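Local coordinates for protein hypoxanthine phosphoribosyltransferase (PDB 4QYI) that probably transfers a phosphoribosyl group from phosphoribosyl pyrophosphate to hypoxanthine or guanine, salvaging purine bases as nucleotides, at residues 27-32 against 52-57; 31-36 against 124-129; 65-70 against 111-116; 129-134 against 170-175. All coordinates share one frame; numbering follows the deposited sequence. Where two conformers were deposited one is given.

Contact 1. Residues 27-32 against 52-57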
loop_
_atom_site.group_PDB
_atom_site.type_symbol
_atom_site.label_atom_id
_atom_site.label_comp_id
_atom_site.label_asym_id
_atom_site.label_seq_id
_atom_site.Cartn_x
_atom_site.Cartn_y
_atom_site.Cartn_z
ATOM N N LEU A 27 7.132 -18.300 -0.478
ATOM C CA LEU A 27 7.397 -19.678 -0.046
ATOM C C LEU A 27 8.581 -19.712 0.931
ATOM O O LEU A 27 8.558 -20.440 1.899
ATOM C CB LEU A 27 7.653 -20.599 -1.245
ATOM C CG LEU A 27 6.451 -20.938 -2.150
ATOM C CD1 LEU A 27 6.918 -21.591 -3.447
ATOM C CD2 LEU A 27 5.435 -21.829 -1.427
ATOM N N GLN A 28 9.619 -18.937 0.651
ATOM C CA GLN A 28 10.794 -18.893 1.521
ATOM C C GLN A 28 10.403 -18.385 2.913
ATOM O O GLN A 28 10.816 -18.932 3.925
ATOM C CB GLN A 28 11.854 -18.001 0.909
ATOM C CG GLN A 28 12.364 -18.489 -0.432
ATOM C CD GLN A 28 13.346 -17.526 -1.069
ATOM O OE1 GLN A 28 13.870 -16.638 -0.411
ATOM N NE2 GLN A 28 13.586 -17.696 -2.362
ATOM N N ILE A 29 9.565 -17.357 2.945
ATOM C CA ILE A 29 9.061 -16.821 4.204
ATOM C C ILE A 29 8.216 -17.855 4.967
ATOM O O ILE A 29 8.400 -18.056 6.160
ATOM C CB ILE A 29 8.258 -15.535 3.954
ATOM C CG1 ILE A 29 9.222 -14.449 3.473
ATOM C CG2 ILE A 29 7.490 -15.119 5.208
ATOM C CD1 ILE A 29 8.534 -13.222 2.929
ATOM N N GLU A 30 7.267 -18.493 4.295
ATOM C CA GLU A 30 6.455 -19.525 4.950
ATOM C C GLU A 30 7.343 -20.622 5.577
ATOM O O GLU A 30 7.064 -21.137 6.659
ATOM C CB GLU A 30 5.499 -20.158 3.945
ATOM C CG GLU A 30 4.377 -19.242 3.469
ATOM C CD GLU A 30 3.485 -19.900 2.416
ATOM O OE1 GLU A 30 4.001 -20.632 1.547
ATOM O OE2 GLU A 30 2.262 -19.717 2.463
ATOM N N ARG A 31 8.405 -21.008 4.893
ATOM C CA ARG A 31 9.296 -22.037 5.419
ATOM C C ARG A 31 9.995 -21.644 6.678
ATOM O O ARG A 31 10.162 -22.455 7.564
ATOM C CB ARG A 31 10.353 -22.320 4.389
ATOM C CG ARG A 31 11.459 -23.267 4.772
ATOM C CD ARG A 31 12.430 -23.306 3.594
ATOM N NE ARG A 31 12.940 -21.955 3.304
ATOM C CZ ARG A 31 13.972 -21.368 3.914
ATOM N NH1 ARG A 31 14.326 -20.131 3.565
ATOM N NH2 ARG A 31 14.647 -21.997 4.870
ATOM N N ASP A 32 10.465 -20.406 6.729
ATOM C CA ASP A 32 11.185 -19.922 7.897
ATOM C C ASP A 32 10.293 -19.681 9.102
ATOM O O ASP A 32 10.801 -19.561 10.195
ATOM C CB ASP A 32 11.911 -18.622 7.562
ATOM C CG ASP A 32 13.073 -18.829 6.621
ATOM O OD1 ASP A 32 13.568 -19.970 6.533
ATOM O OD2 ASP A 32 13.468 -17.861 5.950
ATOM N N ALA A 52 1.547 -5.722 -1.142
ATOM C CA ALA A 52 0.205 -6.189 -1.449
ATOM C C ALA A 52 0.277 -7.568 -2.128
ATOM O O ALA A 52 -0.473 -8.463 -1.779
ATOM C CB ALA A 52 -0.522 -5.192 -2.349
ATOM N N ASP A 53 1.205 -7.742 -3.072
ATOM C CA ASP A 53 1.322 -9.015 -3.779
ATOM C C ASP A 53 1.945 -10.108 -2.919
ATOM O O ASP A 53 1.487 -11.250 -2.929
ATOM C CB ASP A 53 2.158 -8.871 -5.051
ATOM C CG ASP A 53 1.454 -8.075 -6.141
ATOM O OD1 ASP A 53 0.236 -7.781 -6.032
ATOM O OD2 ASP A 53 2.141 -7.767 -7.129
ATOM N N LEU A 54 2.987 -9.759 -2.171
ATOM C CA LEU A 54 3.673 -10.736 -1.335
ATOM C C LEU A 54 2.769 -11.358 -0.276
ATOM O O LEU A 54 2.709 -12.589 -0.125
ATOM C CB LEU A 54 4.843 -10.062 -0.627
ATOM C CG LEU A 54 5.718 -10.957 0.267
ATOM C CD1 LEU A 54 6.525 -11.924 -0.585
ATOM C CD2 LEU A 54 6.643 -10.088 1.106
ATOM N N ILE A 55 2.057 -10.523 0.464
ATOM C CA ILE A 55 1.236 -11.065 1.550
ATOM C C ILE A 55 0.101 -11.971 1.104
ATOM O O ILE A 55 -0.307 -12.874 1.851
ATOM C CB ILE A 55 0.719 -9.978 2.512
ATOM C CG1 ILE A 55 -0.333 -9.089 1.844
ATOM C CG2 ILE A 55 1.906 -9.183 3.063
ATOM C CD1 ILE A 55 -0.907 -8.055 2.792
ATOM N N ARG A 56 -0.386 -11.763 -0.110
ATOM C CA ARG A 56 -1.467 -12.579 -0.640
ATOM C C ARG A 56 -1.047 -14.019 -0.965
ATOM O O ARG A 56 -1.897 -14.866 -1.184
ATOM C CB ARG A 56 -2.144 -11.897 -1.828
ATOM C CG ARG A 56 -3.065 -10.785 -1.371
ATOM C CD ARG A 56 -3.798 -10.146 -2.518
ATOM N NE ARG A 56 -2.919 -9.273 -3.269
ATOM C CZ ARG A 56 -3.283 -8.545 -4.314
ATOM N NH1 ARG A 56 -4.533 -8.612 -4.777
ATOM N NH2 ARG A 56 -2.389 -7.760 -4.904
ATOM N N HIS A 57 0.259 -14.269 -1.001
ATOM C CA HIS A 57 0.794 -15.606 -1.210
ATOM C C HIS A 57 1.230 -16.239 0.098
ATOM O O HIS A 57 1.552 -17.417 0.121
ATOM C CB HIS A 57 1.965 -15.595 -2.184
ATOM C CG HIS A 57 1.544 -15.354 -3.599
ATOM N ND1 HIS A 57 1.820 -14.192 -4.283
ATOM C CD2 HIS A 57 0.806 -16.117 -4.441
ATOM C CE1 HIS A 57 1.291 -14.260 -5.493
ATOM N NE2 HIS A 57 0.671 -15.415 -5.612
HETATM O O HOH W 1 3.154 -19.522 -0.844
#
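Glu-30 and Ile-29 of helix 15-32 face Leu-54 of helix 48-55 and the nearby His-57. The bond from CA to CB of Glu-30 runs across the line of the contact, not straight at the other segment. CG is turned anti to the carbonyl carbon (chi1 -70°), and the chain then runs extended, which carries the carboxylate over to the backbone of His-57. Glu-30 CD is the first atom to come near, 3.9 Å from His-57 O. Glu-30 OE2 lies 3.4 Å from His-57 O. Both of these oxygens are acceptors, so this is no hydrogen bond. A water joins the two sides instead. It donates to Glu-30 OE1 at 2.8 Å and to His-57 O at 2.8 Å. OE2 has a stronger partner in Lys-59, with which it forms a salt bridge.

Beside this polar link is a small apolar touch. Ile-29 and Leu-54 reach toward each other tip to tip, with Ile-29 CD1 4.1 Å from Leu-54 CD2. Ile-29 also packs on Ile-98, and Leu-54 on Val-100. Both helices thus rest on strand 96-101 of the large sheet, as helices do in the layered alpha/beta core of this family.

The chemistry is divided. One buried methyl pair makes the apolar part, while a water and the ammonium of Lys-59 probably ease the repulsion between the carboxylate and the carbonyl of His-57.

Contact 2. Residues 31-36 against 124-129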
loop_
_atom_site.group_PDB
_atom_site.type_symbol
_atom_site.label_atom_id
_atom_site.label_comp_id
_atom_site.label_asym_id
_atom_site.label_seq_id
_atom_site.Cartn_x
_atom_site.Cartn_y
_atom_site.Cartn_z
ATOM N N ARG A 31 8.405 -21.008 4.893
ATOM C CA ARG A 31 9.296 -22.037 5.419
ATOM C C ARG A 31 9.995 -21.644 6.678
ATOM O O ARG A 31 10.162 -22.455 7.564
ATOM C CB ARG A 31 10.353 -22.320 4.389
ATOM C CG ARG A 31 11.459 -23.267 4.772
ATOM C CD ARG A 31 12.430 -23.306 3.594
ATOM N NE ARG A 31 12.940 -21.955 3.304
ATOM C CZ ARG A 31 13.972 -21.368 3.914
ATOM N NH1 ARG A 31 14.326 -20.131 3.565
ATOM N NH2 ARG A 31 14.647 -21.997 4.870
ATOM N N ASP A 32 10.465 -20.406 6.729
ATOM C CA ASP A 32 11.185 -19.922 7.897
ATOM C C ASP A 32 10.293 -19.681 9.102
ATOM O O ASP A 32 10.801 -19.561 10.195
ATOM C CB ASP A 32 11.911 -18.622 7.562
ATOM C CG ASP A 32 13.073 -18.829 6.621
ATOM O OD1 ASP A 32 13.568 -19.970 6.533
ATOM O OD2 ASP A 32 13.468 -17.861 5.950
ATOM N N PHE A 33 8.976 -19.614 8.917
ATOM C CA PHE A 33 8.078 -19.337 10.033
ATOM C C PHE A 33 6.940 -20.311 10.095
ATOM O O PHE A 33 5.781 -19.934 10.322
ATOM C CB PHE A 33 7.559 -17.891 9.929
ATOM C CG PHE A 33 8.653 -16.881 10.008
ATOM C CD1 PHE A 33 9.169 -16.526 11.238
ATOM C CD2 PHE A 33 9.203 -16.326 8.864
ATOM C CE1 PHE A 33 10.198 -15.624 11.321
ATOM C CE2 PHE A 33 10.245 -15.416 8.941
ATOM C CZ PHE A 33 10.747 -15.067 10.177
ATOM N N GLU A 34 7.282 -21.573 9.874
ATOM C CA GLU A 34 6.317 -22.643 9.899
ATOM C C GLU A 34 5.571 -22.648 11.228
ATOM O O GLU A 34 6.179 -22.586 12.284
ATOM C CB GLU A 34 7.024 -23.986 9.703
ATOM C CG GLU A 34 6.056 -25.150 9.623
ATOM C CD GLU A 34 6.756 -26.494 9.504
ATOM O OE1 GLU A 34 8.000 -26.521 9.470
ATOM O OE2 GLU A 34 6.062 -27.522 9.451
ATOM N N GLY A 35 4.244 -22.657 11.162
ATOM C CA GLY A 35 3.407 -22.685 12.356
ATOM C C GLY A 35 3.313 -21.399 13.173
ATOM O O GLY A 35 2.805 -21.426 14.290
ATOM N N GLU A 36 3.740 -20.263 12.627
ATOM C CA GLU A 36 3.674 -19.016 13.386
ATOM C C GLU A 36 3.046 -17.849 12.654
ATOM O O GLU A 36 3.003 -17.808 11.435
ATOM C CB GLU A 36 5.070 -18.587 13.844
ATOM C CG GLU A 36 5.794 -19.680 14.616
ATOM C CD GLU A 36 7.021 -19.203 15.351
ATOM O OE1 GLU A 36 8.009 -19.951 15.319
ATOM O OE2 GLU A 36 7.009 -18.096 15.957
ATOM N N ALA A 124 11.777 -12.000 16.306
ATOM C CA ALA A 124 12.657 -12.126 15.150
ATOM C C ALA A 124 12.409 -10.951 14.202
ATOM O O ALA A 124 11.305 -10.407 14.152
ATOM C CB ALA A 124 12.403 -13.436 14.441
ATOM N N LEU A 125 13.451 -10.544 13.481
ATOM C CA LEU A 125 13.360 -9.402 12.586
ATOM C C LEU A 125 14.178 -9.674 11.355
ATOM O O LEU A 125 15.395 -9.779 11.416
ATOM C CB LEU A 125 13.914 -8.167 13.281
ATOM C CG LEU A 125 13.890 -6.847 12.487
ATOM C CD1 LEU A 125 12.480 -6.347 12.297
ATOM C CD2 LEU A 125 14.710 -5.814 13.236
ATOM N N LYS A 126 13.504 -9.805 10.224
ATOM C CA LYS A 126 14.192 -10.092 8.974
ATOM C C LYS A 126 13.819 -9.057 7.943
ATOM O O LYS A 126 12.806 -8.381 8.089
ATOM C CB LYS A 126 13.789 -11.472 8.472
ATOM C CG LYS A 126 14.075 -12.600 9.456
ATOM C CD LYS A 126 15.553 -12.752 9.776
ATOM C CE LYS A 126 15.805 -13.889 10.755
ATOM N NZ LYS A 126 17.265 -14.054 10.985
ATOM N N PHE A 127 14.638 -8.957 6.900
ATOM C CA PHE A 127 14.405 -8.020 5.809
ATOM C C PHE A 127 14.134 -8.722 4.487
ATOM O O PHE A 127 14.801 -9.700 4.149
ATOM C CB PHE A 127 15.591 -7.066 5.695
ATOM C CG PHE A 127 15.758 -6.258 6.925
ATOM C CD1 PHE A 127 15.031 -5.105 7.089
ATOM C CD2 PHE A 127 16.539 -6.721 7.965
ATOM C CE1 PHE A 127 15.126 -4.385 8.248
ATOM C CE2 PHE A 127 16.648 -6.004 9.127
ATOM C CZ PHE A 127 15.938 -4.829 9.270
ATOM N N CYS A 128 13.153 -8.184 3.770
ATOM C CA CYS A 128 12.732 -8.687 2.482
ATOM C C CYS A 128 12.691 -7.546 1.481
ATOM O O CYS A 128 11.915 -6.611 1.652
ATOM C CB CYS A 128 11.334 -9.298 2.609
ATOM S SG CYS A 128 10.642 -9.879 1.038
ATOM N N THR A 129 13.509 -7.620 0.435
ATOM C CA THR A 129 13.512 -6.567 -0.565
ATOM C C THR A 129 13.275 -7.144 -1.940
ATOM O O THR A 129 13.706 -8.248 -2.253
ATOM C CB THR A 129 14.840 -5.763 -0.563
ATOM O OG1 THR A 129 14.755 -4.649 -1.468
ATOM C CG2 THR A 129 16.005 -6.642 -0.959
#
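The ring of Phe-33 meets Ala-124 and Lys-126 with its edge. Ala-124 CB lies near the ring plane, 4.4 Å from Phe-33 CE1. Lys-126 CG also lies near the plane, 4.2 Å from Phe-33 CZ. Lys-126 was modelled in two conformers, so its share is less certain. Tyr-145 and Asn-96 also pack on Phe-33. A second flat group, the guanidinium of Arg-31, stays within its own segment. Asp-32 CG lies over one face of the Arg-31 guanidinium, 3.4 Å above the plane and offset toward the rim. The pair is a salt bridge, with Arg-31 NH2 2.8 Å from Asp-32 OD1.

Phe-33 is the first residue to leave helical geometry after helix 15-32. Its CG stands anti to the carbonyl carbon (chi1 -62°), and its CB points at the strand. A type II beta turn runs from Phe-33 to Glu-36, closed by Glu-36 N to Phe-33 O at 3.1 Å. Gly-35 sits in this turn with positive phi.

Ala-124 and Lys-126 point the same way from strand 124-129, while Leu-125 between them points away, and its side chain packs against helix 108-118. The sheet thus has a helix on one face and the end of helix 15-32 on the other. Such a layered alpha/beta/alpha arrangement around a largely parallel sheet belongs to the phosphoribosyltransferase fold.

Contact 3. Residues 65-70 against 111-116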
loop_
_atom_site.group_PDB
_atom_site.type_symbol
_atom_site.label_atom_id
_atom_site.label_comp_id
_atom_site.label_asym_id
_atom_site.label_seq_id
_atom_site.Cartn_x
_atom_site.Cartn_y
_atom_site.Cartn_z
ATOM N N ASP A 65 1.556 -3.557 8.764
ATOM C CA ASP A 65 1.554 -2.164 9.194
ATOM C C ASP A 65 2.575 -1.462 8.295
ATOM O O ASP A 65 3.299 -2.109 7.506
ATOM C CB ASP A 65 1.904 -2.026 10.683
ATOM C CG ASP A 65 1.478 -0.668 11.287
ATOM O OD1 ASP A 65 0.916 0.194 10.566
ATOM O OD2 ASP A 65 1.681 -0.472 12.507
ATOM N N PHE A 66 2.616 -0.141 8.406
ATOM C CA PHE A 66 3.487 0.666 7.588
ATOM C C PHE A 66 4.356 1.620 8.398
ATOM O O PHE A 66 3.993 2.052 9.493
ATOM C CB PHE A 66 2.640 1.501 6.634
ATOM C CG PHE A 66 1.775 0.695 5.732
ATOM C CD1 PHE A 66 2.312 0.123 4.590
ATOM C CD2 PHE A 66 0.440 0.503 6.013
ATOM C CE1 PHE A 66 1.537 -0.637 3.748
ATOM C CE2 PHE A 66 -0.354 -0.263 5.168
ATOM C CZ PHE A 66 0.199 -0.834 4.038
ATOM N N ILE A 67 5.508 1.939 7.834
ATOM C CA ILE A 67 6.403 2.905 8.426
ATOM C C ILE A 67 6.821 3.862 7.325
ATOM O O ILE A 67 6.952 3.471 6.162
ATOM C CB ILE A 67 7.621 2.247 9.116
ATOM C CG1 ILE A 67 8.414 3.285 9.903
ATOM C CG2 ILE A 67 8.532 1.571 8.107
ATOM C CD1 ILE A 67 9.411 2.697 10.889
ATOM N N SER A 68 6.993 5.125 7.693
ATOM C CA SER A 68 7.422 6.145 6.770
ATOM C C SER A 68 8.605 6.897 7.383
ATOM O O SER A 68 8.547 7.325 8.536
ATOM C CB SER A 68 6.284 7.076 6.400
ATOM O OG SER A 68 6.782 8.083 5.562
ATOM N N ALA A 69 9.679 7.031 6.613
ATOM C CA ALA A 69 10.883 7.713 7.073
ATOM C C ALA A 69 11.370 8.635 5.991
ATOM O O ALA A 69 11.266 8.298 4.816
ATOM C CB ALA A 69 11.954 6.691 7.382
ATOM N N SER A 70 11.872 9.807 6.353
ATOM C CA SER A 70 12.405 10.706 5.331
ATOM C C SER A 70 13.848 11.083 5.622
ATOM O O SER A 70 14.343 11.010 6.762
ATOM C CB SER A 70 11.543 11.965 5.174
ATOM O OG SER A 70 11.534 12.739 6.350
ATOM N N HIS A 111 19.456 -0.100 8.096
ATOM C CA HIS A 111 20.223 -0.437 9.300
ATOM C C HIS A 111 19.692 0.421 10.445
ATOM O O HIS A 111 19.515 -0.052 11.565
ATOM C CB HIS A 111 21.713 -0.165 9.075
ATOM C CG HIS A 111 22.586 -0.536 10.234
ATOM N ND1 HIS A 111 23.046 -1.819 10.445
ATOM C CD2 HIS A 111 23.111 0.218 11.230
ATOM C CE1 HIS A 111 23.806 -1.842 11.527
ATOM N NE2 HIS A 111 23.865 -0.617 12.019
ATOM N N PHE A 112 19.410 1.684 10.148
ATOM C CA PHE A 112 18.881 2.602 11.134
ATOM C C PHE A 112 17.476 2.127 11.543
ATOM O O PHE A 112 17.128 2.093 12.723
ATOM C CB PHE A 112 18.871 4.013 10.521
ATOM C CG PHE A 112 18.562 5.100 11.477
ATOM C CD1 PHE A 112 17.251 5.498 11.697
ATOM C CD2 PHE A 112 19.590 5.764 12.118
ATOM C CE1 PHE A 112 16.973 6.527 12.570
ATOM C CE2 PHE A 112 19.319 6.799 12.987
ATOM C CZ PHE A 112 18.011 7.184 13.214
ATOM N N LEU A 113 16.659 1.739 10.573
ATOM C CA LEU A 113 15.307 1.257 10.896
ATOM C C LEU A 113 15.357 -0.051 11.696
ATOM O O LEU A 113 14.524 -0.298 12.562
ATOM C CB LEU A 113 14.449 1.096 9.651
ATOM C CG LEU A 113 14.177 2.399 8.896
ATOM C CD1 LEU A 113 13.270 2.126 7.707
ATOM C CD2 LEU A 113 13.534 3.448 9.790
ATOM N N LYS A 114 16.375 -0.849 11.434
ATOM C CA LYS A 114 16.583 -2.082 12.180
ATOM C C LYS A 114 16.754 -1.788 13.675
ATOM O O LYS A 114 16.092 -2.392 14.515
ATOM C CB LYS A 114 17.826 -2.788 11.651
ATOM C CG LYS A 114 18.151 -4.089 12.355
ATOM C CD LYS A 114 19.356 -4.753 11.701
ATOM C CE LYS A 114 19.733 -6.040 12.406
ATOM N NZ LYS A 114 20.895 -6.709 11.766
ATOM N N ASP A 115 17.649 -0.854 14.008
ATOM C CA ASP A 115 17.857 -0.468 15.406
ATOM C C ASP A 115 16.564 0.044 16.046
ATOM O O ASP A 115 16.298 -0.209 17.219
ATOM C CB ASP A 115 18.934 0.601 15.512
ATOM C CG ASP A 115 20.317 0.071 15.222
ATOM O OD1 ASP A 115 20.514 -1.161 15.207
ATOM O OD2 ASP A 115 21.235 0.897 15.066
ATOM N N HIS A 116 15.758 0.780 15.284
ATOM C CA HIS A 116 14.496 1.282 15.817
ATOM C C HIS A 116 13.565 0.118 16.200
ATOM O O HIS A 116 13.006 0.087 17.296
ATOM C CB HIS A 116 13.794 2.211 14.817
ATOM C CG HIS A 116 12.436 2.657 15.265
ATOM N ND1 HIS A 116 12.248 3.514 16.324
ATOM C CD2 HIS A 116 11.204 2.376 14.792
ATOM C CE1 HIS A 116 10.958 3.731 16.493
ATOM N NE2 HIS A 116 10.302 3.050 15.577
#
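Segment 65-70 of strand 62-71 and segment 111-116 of helix 108-118 run partly against each other, with 130° between their directions. The axes of these segments come within 11.3 Å, and the closest alpha carbons are Ala-69 CA and Leu-113 CA, 8.7 Å apart. That spacing is bridged by side chains alone. Ile-67 and Ala-69, two residues apart, both point at the helix.

Leu-113 CD2 serves both, 4.3 Å from Ala-69 CB and 4.3 Å from Ile-67 CD1. The methyl of Ile-67 has a second neighbour in the next helical turn, since His-116 CD2 is also 4.3 Å from Ile-67 CD1. CG of His-116 is anti to the backbone N (chi1 175°), and the imidazole meets this methyl obliquely. His-116 NE2 is hydrogen-bonded to Asp-87 OD1, which probably helps to fix the rotation of the ring. His-120 stacks edge-to-face with it.

Ile-67 also packs on Ile-41 and Val-43 of the adjacent strand 38-43. Ala-69 touches Val-82 and His-116 touches Leu-84, both of strand 82-84, an edge strand of the sheet within this chain. Helix 108-118 therefore covers one face of the largely parallel sheet, as in the phosphoribosyltransferase fold, and its Lys-114 reaches Leu-125 and Phe-127 of strand 124-129.

Contact 4. Residues 129-134 against 170-175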
loop_
_atom_site.group_PDB
_atom_site.type_symbol
_atom_site.label_atom_id
_atom_site.label_comp_id
_atom_site.label_asym_id
_atom_site.label_seq_id
_atom_site.Cartn_x
_atom_site.Cartn_y
_atom_site.Cartn_z
ATOM N N THR A 129 13.509 -7.620 0.435
ATOM C CA THR A 129 13.512 -6.567 -0.565
ATOM C C THR A 129 13.275 -7.144 -1.940
ATOM O O THR A 129 13.706 -8.248 -2.253
ATOM C CB THR A 129 14.840 -5.763 -0.563
ATOM O OG1 THR A 129 14.755 -4.649 -1.468
ATOM C CG2 THR A 129 16.005 -6.642 -0.959
ATOM N N LEU A 130 12.571 -6.380 -2.761
ATOM C CA LEU A 130 12.293 -6.798 -4.110
ATOM C C LEU A 130 13.580 -6.728 -4.900
ATOM O O LEU A 130 13.919 -7.666 -5.624
ATOM C CB LEU A 130 11.274 -5.871 -4.772
ATOM C CG LEU A 130 10.930 -6.229 -6.225
ATOM C CD1 LEU A 130 10.315 -7.611 -6.323
ATOM C CD2 LEU A 130 9.971 -5.208 -6.806
ATOM N N LEU A 131 14.292 -5.606 -4.748
ATOM C CA LEU A 131 15.530 -5.374 -5.483
ATOM C C LEU A 131 16.690 -5.110 -4.541
ATOM O O LEU A 131 16.512 -4.461 -3.510
ATOM C CB LEU A 131 15.352 -4.176 -6.395
ATOM C CG LEU A 131 14.102 -4.185 -7.289
ATOM C CD1 LEU A 131 13.971 -2.838 -7.993
ATOM C CD2 LEU A 131 14.103 -5.325 -8.289
ATOM N N ASP A 132 17.870 -5.625 -4.893
ATOM C CA ASP A 132 19.065 -5.471 -4.079
ATOM C C ASP A 132 20.228 -5.021 -4.973
ATOM O O ASP A 132 20.371 -5.478 -6.121
ATOM C CB ASP A 132 19.408 -6.800 -3.369
ATOM C CG ASP A 132 20.401 -6.629 -2.210
ATOM O OD1 ASP A 132 20.533 -5.500 -1.705
ATOM O OD2 ASP A 132 20.990 -7.641 -1.744
ATOM N N LYS A 133 21.045 -4.121 -4.435
ATOM C CA LYS A 133 22.223 -3.595 -5.123
ATOM C C LYS A 133 23.340 -3.694 -4.103
ATOM O O LYS A 133 23.717 -2.687 -3.516
ATOM C CB LYS A 133 22.007 -2.126 -5.554
ATOM C CG LYS A 133 20.843 -1.948 -6.555
ATOM C CD LYS A 133 20.124 -0.612 -6.886
ATOM C CE LYS A 133 20.743 0.461 -7.781
ATOM N NZ LYS A 133 19.758 1.580 -7.992
ATOM N N PRO A 134 23.850 -4.916 -3.861
ATOM C CA PRO A 134 24.885 -5.131 -2.848
ATOM C C PRO A 134 26.196 -4.425 -3.137
ATOM O O PRO A 134 26.986 -4.268 -2.217
ATOM C CB PRO A 134 25.089 -6.656 -2.836
ATOM C CG PRO A 134 23.977 -7.229 -3.630
ATOM C CD PRO A 134 23.503 -6.158 -4.562
ATOM N N PRO A 170 3.067 -2.085 -14.307
ATOM C CA PRO A 170 3.026 -3.440 -13.757
ATOM C C PRO A 170 4.343 -4.207 -13.883
ATOM O O PRO A 170 4.441 -5.363 -13.449
ATOM C CB PRO A 170 1.934 -4.107 -14.580
ATOM C CG PRO A 170 1.975 -3.402 -15.897
ATOM C CD PRO A 170 2.298 -1.971 -15.562
ATOM N N PHE A 171 5.348 -3.552 -14.457
ATOM C CA PHE A 171 6.678 -4.116 -14.660
ATOM C C PHE A 171 7.695 -3.086 -14.172
ATOM O O PHE A 171 7.326 -1.956 -13.843
ATOM C CB PHE A 171 6.900 -4.398 -16.167
ATOM C CG PHE A 171 6.640 -3.202 -17.034
ATOM C CD1 PHE A 171 7.627 -2.243 -17.247
ATOM C CD2 PHE A 171 5.396 -3.020 -17.622
ATOM C CE1 PHE A 171 7.377 -1.122 -18.029
ATOM C CE2 PHE A 171 5.142 -1.921 -18.419
ATOM C CZ PHE A 171 6.127 -0.965 -18.618
ATOM N N ILE A 172 8.964 -3.484 -14.125
ATOM C CA ILE A 172 10.057 -2.603 -13.739
ATOM C C ILE A 172 10.849 -2.242 -14.996
ATOM O O ILE A 172 11.198 -3.109 -15.799
ATOM C CB ILE A 172 10.939 -3.231 -12.652
ATOM C CG1 ILE A 172 10.091 -3.320 -11.354
ATOM C CG2 ILE A 172 12.201 -2.413 -12.426
ATOM C CD1 ILE A 172 10.790 -3.660 -10.069
ATOM N N ALA A 173 11.123 -0.949 -15.162
ATOM C CA ALA A 173 11.837 -0.458 -16.331
ATOM C C ALA A 173 12.953 0.510 -16.020
ATOM O O ALA A 173 12.964 1.142 -14.972
ATOM C CB ALA A 173 10.854 0.243 -17.251
ATOM N N SER A 174 13.875 0.625 -16.968
ATOM C CA SER A 174 14.953 1.585 -16.888
ATOM C C SER A 174 14.382 2.870 -17.486
ATOM O O SER A 174 13.423 2.828 -18.258
ATOM C CB SER A 174 16.178 1.107 -17.676
ATOM O OG SER A 174 15.840 0.731 -19.000
ATOM N N VAL A 175 14.968 3.998 -17.101
ATOM C CA VAL A 175 14.584 5.322 -17.554
ATOM C C VAL A 175 15.946 5.967 -17.857
ATOM O O VAL A 175 16.923 5.514 -17.299
ATOM C CB VAL A 175 13.904 6.160 -16.452
ATOM C CG1 VAL A 175 12.617 5.518 -15.972
ATOM C CG2 VAL A 175 14.837 6.358 -15.274
#
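Leu-130 and Leu-131 close together on one side chain, Ile-172. Just before them, Thr-129 braces the bend: Thr-129 OG1 donates to Leu-131 O at 2.7 Å, from a position tilted 35° off the carbonyl plane. The chain turns its corner at Leu-130. With CG anti to the backbone N (chi1 179°), Leu-130 CD2 meets Ile-172 CD1 tip to tip at 3.7 Å. Leu-131 comes next and also reaches Ile-172 by its tip. Leu-131 CD1 is 3.9 Å and Leu-131 CD2 is 4.1 Å from Ile-172 CD1. One methyl of the isoleucine is thus held by three leucine methyls. All three residues are buried, and no hydrogen bond joins the segments. After Leu-131 the chain leads away from Ile-172.

The backbone of Leu-130 is bonded to Glu-101 and that of Leu-131 to Asp-102, the two residues at the magnesium site. Leu-131 also packs on Phe-148 of strand 145-149 and Ile-13 of strand 8-13. Ile-172 belongs to the antiparallel sheet of strands 8-13, 172-175 and 155-156, consistent with the hood of this family. The contact joins that small sheet to the large one.

Contacts 1 and 2 start from the same part of helix 15-32 and share Arg-31 and Asp-32. Their centres are about 9 Å apart, and Leu-54 CD2 meets Cys-128 SG at 4.0 Å. Contact 3 falls between the two segments of contact 2 along the chain. Its centre is about 18 Å from that of contact 2, yet Phe-127 and Leu-125 touch Lys-114. Contacts 2, 3 and 4 all reach the large mixed sheet. Contact 4 comes last and shares Thr-129 with contact 2, but their centres are about 22 Å apart, on opposite sides of the chain's centre. Together they link the layers of the core and tie the small sheet to it.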